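Local coordinates for protein trans-2-enoyl-CoA reductase [NADH] (Treponema denticola, PDB 4GGP) that catalyses the NADH-dependent reduction of the carbon-carbon double bond of trans-2-enoyl-CoA, turning crotonyl-CoA into butyryl-CoA for fatty acid synthesis, at residues Leu54-Ser59 and Ile144-Ala149; Ala242-Gly247 and Ala286-Ile291; Gly279-Ala284 and Leu293-Leu298. All coordinates share one frame; numbering follows the deposited sequence.

Contact 1: residues Leu54-Ser59 and Ile144-Ala149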
ATOM      1  N   LEU A  54      -9.019  10.647  -6.178  1.00 29.91           N
ATOM      2  CA  LEU A  54      -9.677   9.749  -5.241  1.00 28.27           C
ATOM      3  C   LEU A  54      -8.728   8.614  -4.875  1.00 22.61           C
ATOM      4  O   LEU A  54      -8.219   7.925  -5.751  1.00 25.06           O
ATOM      5  CB  LEU A  54     -10.942   9.163  -5.864  1.00 26.87           C
ATOM      6  CG  LEU A  54     -11.681   8.136  -5.001  1.00 32.49           C
ATOM      7  CD1 LEU A  54     -12.219   8.789  -3.735  1.00 29.72           C
ATOM      8  CD2 LEU A  54     -12.801   7.472  -5.790  1.00 25.84           C
ATOM      9  N   VAL A  55      -8.499   8.416  -3.581  1.00 21.93           N
ATOM     10  CA  VAL A  55      -7.634   7.334  -3.119  1.00 25.06           C
ATOM     11  C   VAL A  55      -8.393   6.374  -2.213  1.00 23.82           C
ATOM     12  O   VAL A  55      -8.754   6.723  -1.092  1.00 30.81           O
ATOM     13  CB  VAL A  55      -6.394   7.870  -2.361  1.00 25.53           C
ATOM     14  CG1 VAL A  55      -5.536   6.713  -1.854  1.00 26.64           C
ATOM     15  CG2 VAL A  55      -5.567   8.779  -3.256  1.00 24.23           C
ATOM     16  N   LEU A  56      -8.649   5.170  -2.716  1.00 24.77           N
ATOM     17  CA  LEU A  56      -9.287   4.121  -1.934  1.00 22.43           C
ATOM     18  C   LEU A  56      -8.234   3.355  -1.139  1.00 30.23           C
ATOM     19  O   LEU A  56      -7.400   2.657  -1.720  1.00 25.62           O
ATOM     20  CB  LEU A  56     -10.037   3.147  -2.848  1.00 28.30           C
ATOM     21  CG  LEU A  56     -11.235   3.641  -3.668  1.00 33.14           C
ATOM     22  CD1 LEU A  56     -11.871   4.889  -3.058  1.00 31.89           C
ATOM     23  CD2 LEU A  56     -10.843   3.874  -5.112  1.00 29.31           C
ATOM     24  N   GLY A  57      -8.282   3.479   0.183  1.00 26.22           N
ATOM     25  CA  GLY A  57      -7.269   2.902   1.051  1.00 28.80           C
ATOM     26  C   GLY A  57      -6.184   3.921   1.338  1.00 27.87           C
ATOM     27  O   GLY A  57      -4.995   3.654   1.165  1.00 31.67           O
ATOM     28  N   CYS A  58      -6.605   5.090   1.803  1.00 25.97           N
ATOM     29  CA  CYS A  58      -5.735   6.259   1.907  1.00 30.81           C
ATOM     30  C   CYS A  58      -4.953   6.416   3.213  1.00 30.92           C
ATOM     31  O   CYS A  58      -4.207   7.379   3.359  1.00 29.08           O
ATOM     32  CB  CYS A  58      -6.590   7.511   1.746  1.00 30.61           C
ATOM     33  SG  CYS A  58      -7.723   7.745   3.134  1.00 34.53           S
ATOM     34  N   SER A  59      -5.133   5.508   4.168  1.00 26.65           N
ATOM     35  CA  SER A  59      -4.622   5.741   5.522  1.00 32.05           C
ATOM     36  C   SER A  59      -3.245   5.145   5.851  1.00 29.67           C
ATOM     37  O   SER A  59      -2.655   5.489   6.874  1.00 28.44           O
ATOM     38  CB  SER A  59      -5.639   5.257   6.560  1.00 27.45           C
ATOM     39  OG  SER A  59      -5.863   3.867   6.417  1.00 33.75           O
ATOM     40  N   ILE A 144      -7.676   8.083 -10.004  1.00 23.61           N
ATOM     41  CA  ILE A 144      -8.268   7.245  -8.977  1.00 22.63           C
ATOM     42  C   ILE A 144      -7.306   6.124  -8.591  1.00 23.23           C
ATOM     43  O   ILE A 144      -6.965   5.272  -9.411  1.00 28.37           O
ATOM     44  CB  ILE A 144      -9.592   6.642  -9.467  1.00 25.23           C
ATOM     45  CG1 ILE A 144     -10.563   7.763  -9.851  1.00 28.91           C
ATOM     46  CG2 ILE A 144     -10.192   5.734  -8.404  1.00 22.90           C
ATOM     47  CD1 ILE A 144     -11.869   7.265 -10.373  1.00 26.08           C
ATOM     48  N   VAL A 145      -6.861   6.128  -7.342  1.00 25.71           N
ATOM     49  CA  VAL A 145      -5.904   5.124  -6.888  1.00 23.54           C
ATOM     50  C   VAL A 145      -6.563   4.100  -5.984  1.00 25.58           C
ATOM     51  O   VAL A 145      -7.155   4.449  -4.960  1.00 25.46           O
ATOM     52  CB  VAL A 145      -4.713   5.768  -6.153  1.00 27.57           C
ATOM     53  CG1 VAL A 145      -3.770   4.694  -5.613  1.00 20.07           C
ATOM     54  CG2 VAL A 145      -3.982   6.721  -7.091  1.00 25.53           C
ATOM     55  N   TYR A 146      -6.463   2.837  -6.385  1.00 27.08           N
ATOM     56  CA  TYR A 146      -7.035   1.733  -5.629  1.00 25.77           C
ATOM     57  C   TYR A 146      -5.940   0.999  -4.867  1.00 28.66           C
ATOM     58  O   TYR A 146      -5.144   0.274  -5.457  1.00 28.70           O
ATOM     59  CB  TYR A 146      -7.766   0.760  -6.557  1.00 24.02           C
ATOM     60  CG  TYR A 146      -8.714  -0.159  -5.821  1.00 32.02           C
ATOM     61  CD1 TYR A 146     -10.058   0.169  -5.675  1.00 33.92           C
ATOM     62  CD2 TYR A 146      -8.261  -1.343  -5.254  1.00 38.50           C
ATOM     63  CE1 TYR A 146     -10.926  -0.668  -4.994  1.00 25.63           C
ATOM     64  CE2 TYR A 146      -9.116  -2.183  -4.577  1.00 39.90           C
ATOM     65  CZ  TYR A 146     -10.446  -1.844  -4.452  1.00 40.85           C
ATOM     66  OH  TYR A 146     -11.286  -2.690  -3.767  1.00 51.95           O
ATOM     67  N   SER A 147      -5.921   1.191  -3.551  1.00 29.38           N
ATOM     68  CA  SER A 147      -4.909   0.607  -2.687  1.00 33.64           C
ATOM     69  C   SER A 147      -5.565   0.079  -1.413  1.00 41.95           C
ATOM     70  O   SER A 147      -5.212   0.482  -0.306  1.00 42.17           O
ATOM     71  CB  SER A 147      -3.870   1.663  -2.323  1.00 31.26           C
ATOM     72  OG  SER A 147      -2.846   1.117  -1.513  1.00 31.28           O
ATOM     73  N   LEU A 148      -6.532  -0.812  -1.570  1.00 47.24           N
ATOM     74  CA  LEU A 148      -7.271  -1.305  -0.419  1.00 52.10           C
ATOM     75  C   LEU A 148      -6.598  -2.528   0.192  1.00 48.57           C
ATOM     76  O   LEU A 148      -6.372  -3.532  -0.482  1.00 58.36           O
ATOM     77  CB  LEU A 148      -8.730  -1.583  -0.786  1.00 43.08           C
ATOM     78  CG  LEU A 148      -9.599  -0.322  -0.821  1.00 39.21           C
ATOM     79  CD1 LEU A 148     -10.985  -0.615  -1.363  1.00 46.19           C
ATOM     80  CD2 LEU A 148      -9.698   0.290   0.565  1.00 38.38           C
ATOM     81  N   ALA A 149      -6.266  -2.413   1.474  1.00 51.68           N
ATOM     82  CA  ALA A 149      -5.600  -3.475   2.212  1.00 57.23           C
ATOM     83  C   ALA A 149      -6.537  -4.071   3.254  1.00 48.77           C
ATOM     84  O   ALA A 149      -6.600  -3.603   4.392  1.00 52.11           O
ATOM     85  CB  ALA A 149      -4.341  -2.945   2.877  1.00 58.14           C
TER
HETATM   86  O   HOH W   1      -2.829   1.601   1.311  1.00 33.07           O
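Leu-56 is gripped on both its backbone polar atoms by the neighbouring strand: its N gives a hydrogen bond to Val-145 O at 2.8 Å, and its O takes one from Ser-147 N. A third bond of the same kind runs from Val-145 N to Leu-54 O, so residues 54-56 and 144-146 lie side by side and parallel, their axes 4.7 Å apart. Packing is tight on the face that carries Leu-54, Leu-56, Ile-144 and Tyr-146. With CG swung beside its own backbone N (chi1 -64°), Leu-56 sets CD2 3.8 Å from Ile-144 CG2 and equally close to CD1 of the Tyr-146 ring. Leu-148 CG sits over one face of that ring, displaced toward the rim, while Asp-209 takes up the phenol OH in a hydrogen bond. Strand 141-146 is the middle strand of the seven-stranded parallel Rossmann-type sheet and 52-56 lies next to it; fourth and first in chain order, they are adjacent at the Rossmann switch point, and their C-terminal ends run into NAD(+)-binding loops holding Gly-57, Cys-58 and Ser-59 on one side and Leu-148 and Ala-149 on the other. Gly-57 turns with a positive phi (93°), its CA 3.5 Å from Ser-147 O. Leu-148 CD2 lies 3.5 Å from Gly-57 N. Beyond the strand ends the contact loosens, and one water is hydrogen-bonded to Gly-57 O at 3.0 Å and to Ser-147 OG at 2.9 Å, bridging the two loops where Ser-147 and Leu-148 are partly exposed.

Contact 2: residues Ala242-Gly247 and Ala286-Ile291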
ATOM      1  N   ALA A 242       5.417 -19.462  -6.130  1.00 54.80           N
ATOM      2  CA  ALA A 242       4.429 -20.472  -5.765  1.00 49.13           C
ATOM      3  C   ALA A 242       3.175 -19.839  -5.177  1.00 54.21           C
ATOM      4  O   ALA A 242       2.087 -20.405  -5.270  1.00 57.18           O
ATOM      5  CB  ALA A 242       5.027 -21.474  -4.785  1.00 52.63           C
ATOM      6  N   LEU A 243       3.331 -18.668  -4.563  1.00 49.28           N
ATOM      7  CA  LEU A 243       2.199 -17.953  -3.986  1.00 47.98           C
ATOM      8  C   LEU A 243       1.742 -16.796  -4.876  1.00 53.10           C
ATOM      9  O   LEU A 243       0.543 -16.583  -5.067  1.00 49.38           O
ATOM     10  CB  LEU A 243       2.551 -17.423  -2.593  1.00 46.17           C
ATOM     11  CG  LEU A 243       3.095 -18.444  -1.592  1.00 56.95           C
ATOM     12  CD1 LEU A 243       3.126 -17.852  -0.195  1.00 55.61           C
ATOM     13  CD2 LEU A 243       2.270 -19.720  -1.613  1.00 52.24           C
ATOM     14  N   TYR A 244       2.703 -16.056  -5.420  1.00 49.81           N
ATOM     15  CA  TYR A 244       2.402 -14.828  -6.150  1.00 47.98           C
ATOM     16  C   TYR A 244       2.123 -15.027  -7.639  1.00 51.85           C
ATOM     17  O   TYR A 244       1.562 -14.146  -8.288  1.00 62.02           O
ATOM     18  CB  TYR A 244       3.509 -13.793  -5.934  1.00 45.25           C
ATOM     19  CG  TYR A 244       3.478 -13.183  -4.552  1.00 46.19           C
ATOM     20  CD1 TYR A 244       2.589 -12.162  -4.247  1.00 46.08           C
ATOM     21  CD2 TYR A 244       4.323 -13.637  -3.549  1.00 43.12           C
ATOM     22  CE1 TYR A 244       2.546 -11.603  -2.986  1.00 43.49           C
ATOM     23  CE2 TYR A 244       4.288 -13.081  -2.282  1.00 47.06           C
ATOM     24  CZ  TYR A 244       3.398 -12.066  -2.008  1.00 35.79           C
ATOM     25  OH  TYR A 244       3.360 -11.510  -0.754  1.00 46.98           O
ATOM     26  N   ARG A 245       2.507 -16.180  -8.176  1.00 49.45           N
ATOM     27  CA  ARG A 245       2.171 -16.508  -9.560  1.00 54.69           C
ATOM     28  C   ARG A 245       1.145 -17.639  -9.653  1.00 67.86           C
ATOM     29  O   ARG A 245       0.117 -17.498 -10.317  1.00 68.60           O
ATOM     30  CB  ARG A 245       3.426 -16.862 -10.361  1.00 61.68           C
ATOM     31  CG  ARG A 245       3.149 -17.187 -11.821  1.00 69.18           C
ATOM     32  CD  ARG A 245       4.432 -17.370 -12.615  1.00 69.07           C
ATOM     33  NE  ARG A 245       4.170 -17.528 -14.044  1.00 75.25           N
ATOM     34  CZ  ARG A 245       4.120 -16.521 -14.912  1.00 78.17           C
ATOM     35  NH1 ARG A 245       4.312 -15.276 -14.499  1.00 76.24           N
ATOM     36  NH2 ARG A 245       3.878 -16.760 -16.193  1.00 86.88           N
ATOM     37  N   LYS A 246       1.420 -18.752  -8.978  1.00 61.16           N
ATOM     38  CA  LYS A 246       0.561 -19.927  -9.068  1.00 64.01           C
ATOM     39  C   LYS A 246      -0.158 -20.262  -7.765  1.00 63.26           C
ATOM     40  O   LYS A 246      -0.725 -21.354  -7.635  1.00 74.37           O
ATOM     41  CB  LYS A 246       1.353 -21.140  -9.572  1.00 68.73           C
ATOM     42  CG  LYS A 246       1.411 -21.237 -11.085  1.00 75.24           C
ATOM     43  CD  LYS A 246       2.792 -21.653 -11.574  1.00 64.66           C
ATOM     44  CE  LYS A 246       2.890 -21.554 -13.093  1.00 74.82           C
ATOM     45  NZ  LYS A 246       3.918 -20.562 -13.543  1.00 65.84           N
ATOM     46  N   GLY A 247      -0.157 -19.327  -6.818  1.00 53.22           N
ATOM     47  CA  GLY A 247      -0.905 -19.513  -5.589  1.00 53.87           C
ATOM     48  C   GLY A 247      -2.240 -18.796  -5.629  1.00 53.14           C
ATOM     49  O   GLY A 247      -2.763 -18.494  -6.701  1.00 55.14           O
ATOM     50  N   ALA A 286       4.461 -11.600   7.969  1.00 46.39           N
ATOM     51  CA  ALA A 286       4.986 -12.601   8.896  1.00 50.74           C
ATOM     52  C   ALA A 286       4.406 -14.008   8.725  1.00 57.26           C
ATOM     53  O   ALA A 286       5.005 -14.983   9.181  1.00 58.83           O
ATOM     54  CB  ALA A 286       4.822 -12.130  10.331  1.00 52.35           C
ATOM     55  N   VAL A 287       3.253 -14.124   8.073  1.00 49.14           N
ATOM     56  CA  VAL A 287       2.601 -15.429   7.945  1.00 59.08           C
ATOM     57  C   VAL A 287       2.968 -16.140   6.642  1.00 61.41           C
ATOM     58  O   VAL A 287       2.570 -17.282   6.411  1.00 54.82           O
ATOM     59  CB  VAL A 287       1.062 -15.324   8.061  1.00 60.69           C
ATOM     60  CG1 VAL A 287       0.679 -14.363   9.172  1.00 56.39           C
ATOM     61  CG2 VAL A 287       0.453 -14.885   6.741  1.00 56.19           C
ATOM     62  N   ILE A 288       3.730 -15.463   5.792  1.00 56.34           N
ATOM     63  CA  ILE A 288       4.130 -16.042   4.520  1.00 53.17           C
ATOM     64  C   ILE A 288       5.557 -16.575   4.601  1.00 52.10           C
ATOM     65  O   ILE A 288       6.462 -15.871   5.046  1.00 44.49           O
ATOM     66  CB  ILE A 288       4.032 -15.007   3.379  1.00 51.38           C
ATOM     67  CG1 ILE A 288       2.584 -14.547   3.197  1.00 52.02           C
ATOM     68  CG2 ILE A 288       4.574 -15.581   2.084  1.00 48.16           C
ATOM     69  CD1 ILE A 288       2.418 -13.045   3.272  1.00 49.37           C
ATOM     70  N   PRO A 289       5.759 -17.835   4.187  1.00 50.75           N
ATOM     71  CA  PRO A 289       7.106 -18.404   4.140  1.00 49.14           C
ATOM     72  C   PRO A 289       7.994 -17.608   3.185  1.00 47.38           C
ATOM     73  O   PRO A 289       7.486 -17.065   2.201  1.00 46.09           O
ATOM     74  CB  PRO A 289       6.870 -19.815   3.594  1.00 49.18           C
ATOM     75  CG  PRO A 289       5.447 -20.123   3.923  1.00 49.71           C
ATOM     76  CD  PRO A 289       4.728 -18.813   3.800  1.00 51.21           C
ATOM     77  N   VAL A 290       9.287 -17.533   3.497  1.00 41.69           N
ATOM     78  CA  VAL A 290      10.298 -16.844   2.683  1.00 40.94           C
ATOM     79  C   VAL A 290      10.265 -15.313   2.772  1.00 43.97           C
ATOM     80  O   VAL A 290      11.315 -14.683   2.917  1.00 30.77           O
ATOM     81  CB  VAL A 290      10.285 -17.298   1.197  1.00 42.24           C
ATOM     82  CG1 VAL A 290      11.392 -16.612   0.420  1.00 41.78           C
ATOM     83  CG2 VAL A 290      10.428 -18.810   1.098  1.00 49.18           C
ATOM     84  N   ILE A 291       9.070 -14.724   2.701  1.00 38.14           N
ATOM     85  CA  ILE A 291       8.926 -13.266   2.587  1.00 37.71           C
ATOM     86  C   ILE A 291       9.710 -12.417   3.604  1.00 28.03           C
ATOM     87  O   ILE A 291      10.440 -11.513   3.198  1.00 29.69           O
ATOM     88  CB  ILE A 291       7.437 -12.811   2.506  1.00 37.53           C
ATOM     89  CG1 ILE A 291       6.874 -13.076   1.111  1.00 35.07           C
ATOM     90  CG2 ILE A 291       7.310 -11.330   2.816  1.00 36.53           C
ATOM     91  CD1 ILE A 291       7.538 -12.265   0.017  1.00 36.72           C
TER
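This is a small apolar contact without a hydrogen bond across it, joining the end of the short helix 241-244 to the loop that leads into helix 291-305; the centre of the contact lies about 17 Å from that of the chain. Leu-243 and Ile-288 make the nearest approach: Leu-243 CD1 reaches Ile-288 CG2 at 3.5 Å, the two side chains lying antiparallel and overlapping alongside. The same CD1 also lies 4.4 Å from Pro-289 CD, a looser touch at the margin of the proline ring. Phe-173 of strand 173-178 packs on both Leu-243 and Pro-289, so the two segments share a hydrophobic neighbour.

Tyr-244 makes the second half of the contact. Its CG lies beside its backbone N (chi1 -73°), which sends the ring out from the helix end to Ile-291; the two meet obliquely, CE2 to CD1 at 4.1 Å. Ile-291 opens helix 291-305, with Val-290 as the N-cap residue just before it. The phenol OH of Tyr-244 comes only to 4.4 Å from Ile-288 CD1, a distant apolar neighbour for a polar atom. Tyr-234, which binds substrate, meets the ring edge-to-face. The isoleucines thus border a tyrosine that is inferred to be the proton donor; with Lys-253, which binds NAD(+), it is spaced as Tyr-(X)8-Lys, consistent with the catalytic pair of the TER/FabV reductases.

Contact 3: residues Gly279-Ala284 and Leu293-Leu298; sequences GLVTRA and LYLASL
Gly-279 meets Leu-295 first, backbone against methyl: its carbonyl carbon and its O each lie 3.7 Å from Leu-295 CD2, and Leu-298 CD2 stands farther off, 4.4 Å from the same O. With no side chain on the glycine, the Leu-295 methyl lies close against its backbone. The glycine N is held from another direction, by a hydrogen bond to Glu-344, which also binds the OH of Tyr-294.

Leu-280 comes next; its first side-chain bond points away from the helix, and the side chain packs near Tyr-62 of the NAD(+) site. It therefore meets Leu-295 through its carbonyl, with O at 3.4 Å from CD1. Leu-295, with CG beside its backbone N (chi1 -69°) and chi2 178°, spreads CD1 to Leu-280 and CD2 to Gly-279. Val-281 meets the same CD1 of Leu-295 with its N at 4.0 Å and, more loosely, with CG2 at 4.4 Å, while Tyr-374 of helix 371-380 packs on both side chains. Thr-282 then carries the chain off, its N hydrogen-bonded to the OG of Ser-285.

Leu-280, Val-281 and Thr-282 bind NAD(+), so helix 291-305 backs this cofactor loop. No hydrogen bond or charge pair links the two segments: the contact rests on van der Waals packing of the methyls of Leu-295 and Leu-298 mostly against backbone atoms, and its fit depends on shape, not on directed bonds.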
ATOM      1  N   GLY A 279       8.474  -4.765  -3.030  1.00 28.63           N
ATOM      2  CA  GLY A 279       8.112  -5.456  -1.805  1.00 30.78           C
ATOM      3  C   GLY A 279       8.484  -4.656  -0.574  1.00 24.77           C
ATOM      4  O   GLY A 279       9.571  -4.085  -0.500  1.00 33.10           O
ATOM      5  N   LEU A 280       7.572  -4.606   0.390  1.00 30.64           N
ATOM      6  CA  LEU A 280       7.797  -3.888   1.640  1.00 32.97           C
ATOM      7  C   LEU A 280       7.148  -4.659   2.777  1.00 31.05           C
ATOM      8  O   LEU A 280       6.437  -5.636   2.542  1.00 30.37           O
ATOM      9  CB  LEU A 280       7.230  -2.468   1.564  1.00 34.39           C
ATOM     10  CG  LEU A 280       7.943  -1.523   0.588  1.00 43.64           C
ATOM     11  CD1 LEU A 280       7.232  -0.184   0.482  1.00 35.68           C
ATOM     12  CD2 LEU A 280       9.413  -1.324   0.986  1.00 38.91           C
ATOM     13  N   VAL A 281       7.410  -4.234   4.009  1.00 25.18           N
ATOM     14  CA  VAL A 281       6.832  -4.887   5.176  1.00 32.80           C
ATOM     15  C   VAL A 281       5.341  -4.584   5.252  1.00 40.57           C
ATOM     16  O   VAL A 281       4.944  -3.422   5.343  1.00 38.97           O
ATOM     17  CB  VAL A 281       7.510  -4.431   6.483  1.00 33.37           C
ATOM     18  CG1 VAL A 281       6.852  -5.099   7.683  1.00 38.59           C
ATOM     19  CG2 VAL A 281       8.994  -4.750   6.450  1.00 32.10           C
ATOM     20  N   THR A 282       4.522  -5.631   5.194  1.00 40.23           N
ATOM     21  CA  THR A 282       3.073  -5.483   5.324  1.00 39.54           C
ATOM     22  C   THR A 282       2.575  -6.243   6.551  1.00 41.47           C
ATOM     23  O   THR A 282       3.315  -7.022   7.150  1.00 42.75           O
ATOM     24  CB  THR A 282       2.313  -6.008   4.086  1.00 36.86           C
ATOM     25  OG1 THR A 282       2.454  -7.431   3.999  1.00 41.78           O
ATOM     26  CG2 THR A 282       2.832  -5.363   2.808  1.00 29.33           C
ATOM     27  N   ARG A 283       1.316  -6.015   6.911  1.00 40.04           N
ATOM     28  CA  ARG A 283       0.706  -6.686   8.056  1.00 42.35           C
ATOM     29  C   ARG A 283       0.743  -8.200   7.889  1.00 46.65           C
ATOM     30  O   ARG A 283       0.960  -8.935   8.851  1.00 43.17           O
ATOM     31  CB  ARG A 283      -0.739  -6.220   8.240  1.00 52.41           C
ATOM     32  CG  ARG A 283      -1.461  -6.870   9.410  1.00 54.37           C
ATOM     33  CD  ARG A 283      -2.922  -6.443   9.472  1.00 53.78           C
ATOM     34  NE  ARG A 283      -3.633  -7.089  10.574  1.00 54.94           N
ATOM     35  CZ  ARG A 283      -3.804  -6.545  11.774  1.00 57.48           C
ATOM     36  NH1 ARG A 283      -3.322  -5.337  12.030  1.00 56.75           N
ATOM     37  NH2 ARG A 283      -4.462  -7.207  12.717  1.00 65.91           N
ATOM     38  N   ALA A 284       0.548  -8.658   6.658  1.00 43.09           N
ATOM     39  CA  ALA A 284       0.504 -10.089   6.372  1.00 47.52           C
ATOM     40  C   ALA A 284       1.880 -10.759   6.228  1.00 51.77           C
ATOM     41  O   ALA A 284       1.969 -11.986   6.229  1.00 52.00           O
ATOM     42  CB  ALA A 284      -0.333 -10.342   5.129  1.00 44.44           C
ATOM     43  N   LEU A 293      12.340 -13.126   5.266  1.00 26.39           N
ATOM     44  CA  LEU A 293      13.773 -13.298   5.052  1.00 32.97           C
ATOM     45  C   LEU A 293      14.182 -12.628   3.738  1.00 29.76           C
ATOM     46  O   LEU A 293      15.260 -12.042   3.631  1.00 29.78           O
ATOM     47  CB  LEU A 293      14.157 -14.784   5.051  1.00 24.23           C
ATOM     48  CG  LEU A 293      15.633 -15.079   4.762  1.00 40.78           C
ATOM     49  CD1 LEU A 293      16.540 -14.459   5.829  1.00 28.85           C
ATOM     50  CD2 LEU A 293      15.885 -16.580   4.636  1.00 38.48           C
ATOM     51  N   TYR A 294      13.308 -12.717   2.743  1.00 31.88           N
ATOM     52  CA  TYR A 294      13.540 -12.062   1.460  1.00 29.13           C
ATOM     53  C   TYR A 294      13.698 -10.553   1.630  1.00 27.21           C
ATOM     54  O   TYR A 294      14.658  -9.963   1.138  1.00 29.39           O
ATOM     55  CB  TYR A 294      12.394 -12.348   0.490  1.00 32.31           C
ATOM     56  CG  TYR A 294      12.451 -11.489  -0.750  1.00 28.08           C
ATOM     57  CD1 TYR A 294      13.473 -11.655  -1.673  1.00 30.04           C
ATOM     58  CD2 TYR A 294      11.499 -10.506  -0.992  1.00 33.63           C
ATOM     59  CE1 TYR A 294      13.547 -10.878  -2.806  1.00 27.06           C
ATOM     60  CE2 TYR A 294      11.561  -9.718  -2.131  1.00 22.69           C
ATOM     61  CZ  TYR A 294      12.598  -9.913  -3.036  1.00 32.52           C
ATOM     62  OH  TYR A 294      12.703  -9.153  -4.182  1.00 25.76           O
ATOM     63  N   LEU A 295      12.746  -9.941   2.329  1.00 26.58           N
ATOM     64  CA  LEU A 295      12.737  -8.499   2.552  1.00 32.09           C
ATOM     65  C   LEU A 295      13.961  -8.006   3.324  1.00 26.87           C
ATOM     66  O   LEU A 295      14.551  -6.980   2.978  1.00 26.28           O
ATOM     67  CB  LEU A 295      11.452  -8.084   3.278  1.00 24.30           C
ATOM     68  CG  LEU A 295      10.165  -8.202   2.456  1.00 31.37           C
ATOM     69  CD1 LEU A 295       8.958  -7.818   3.292  1.00 30.82           C
ATOM     70  CD2 LEU A 295      10.248  -7.343   1.181  1.00 23.84           C
ATOM     71  N   ALA A 296      14.334  -8.726   4.377  1.00 27.56           N
ATOM     72  CA  ALA A 296      15.512  -8.366   5.156  1.00 30.33           C
ATOM     73  C   ALA A 296      16.758  -8.386   4.275  1.00 22.04           C
ATOM     74  O   ALA A 296      17.638  -7.539   4.411  1.00 25.37           O
ATOM     75  CB  ALA A 296      15.680  -9.312   6.345  1.00 29.14           C
ATOM     76  N   SER A 297      16.816  -9.350   3.364  1.00 23.15           N
ATOM     77  CA  SER A 297      17.964  -9.498   2.474  1.00 22.97           C
ATOM     78  C   SER A 297      17.926  -8.446   1.369  1.00 23.95           C
ATOM     79  O   SER A 297      18.957  -7.888   0.995  1.00 26.02           O
ATOM     80  CB  SER A 297      17.982 -10.900   1.858  1.00 28.51           C
ATOM     81  OG  SER A 297      17.970 -11.896   2.873  1.00 41.15           O
ATOM     82  N   LEU A 298      16.728  -8.176   0.860  1.00 26.46           N
ATOM     83  CA  LEU A 298      16.541  -7.156  -0.166  1.00 21.34           C
ATOM     84  C   LEU A 298      16.969  -5.800   0.380  1.00 18.33           C
ATOM     85  O   LEU A 298      17.714  -5.073  -0.266  1.00 23.56           O
ATOM     86  CB  LEU A 298      15.078  -7.100  -0.599  1.00 25.49           C
ATOM     87  CG  LEU A 298      14.763  -6.172  -1.776  1.00 24.09           C
ATOM     88  CD1 LEU A 298      15.390  -6.727  -3.039  1.00 22.35           C
ATOM     89  CD2 LEU A 298      13.257  -5.991  -1.950  1.00 25.28           C
TER

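Contact 1 comes first along the chain and pairs the neighbouring strands 52-56 and 141-146 in the middle of the parallel sheet. Contacts 2 and 3 follow, both in the catalytic region, and their segments alternate: 242-247, 279-284, 286-291, 293-298. Their centres are 11 Å apart, and both depend on the loop between strand 270-276 and helix 291-305 and on that helix itself. Contact 1 lies 23 Å from contact 2 and 21 Å from contact 3, centre to centre, touching neither. Contacts 1 and 3 hold separate parts of the NAD(+) site, while contact 2 holds the presumed proton donor, so the connection into helix 291-305 carries cofactor-binding residues and also packs against that tyrosine.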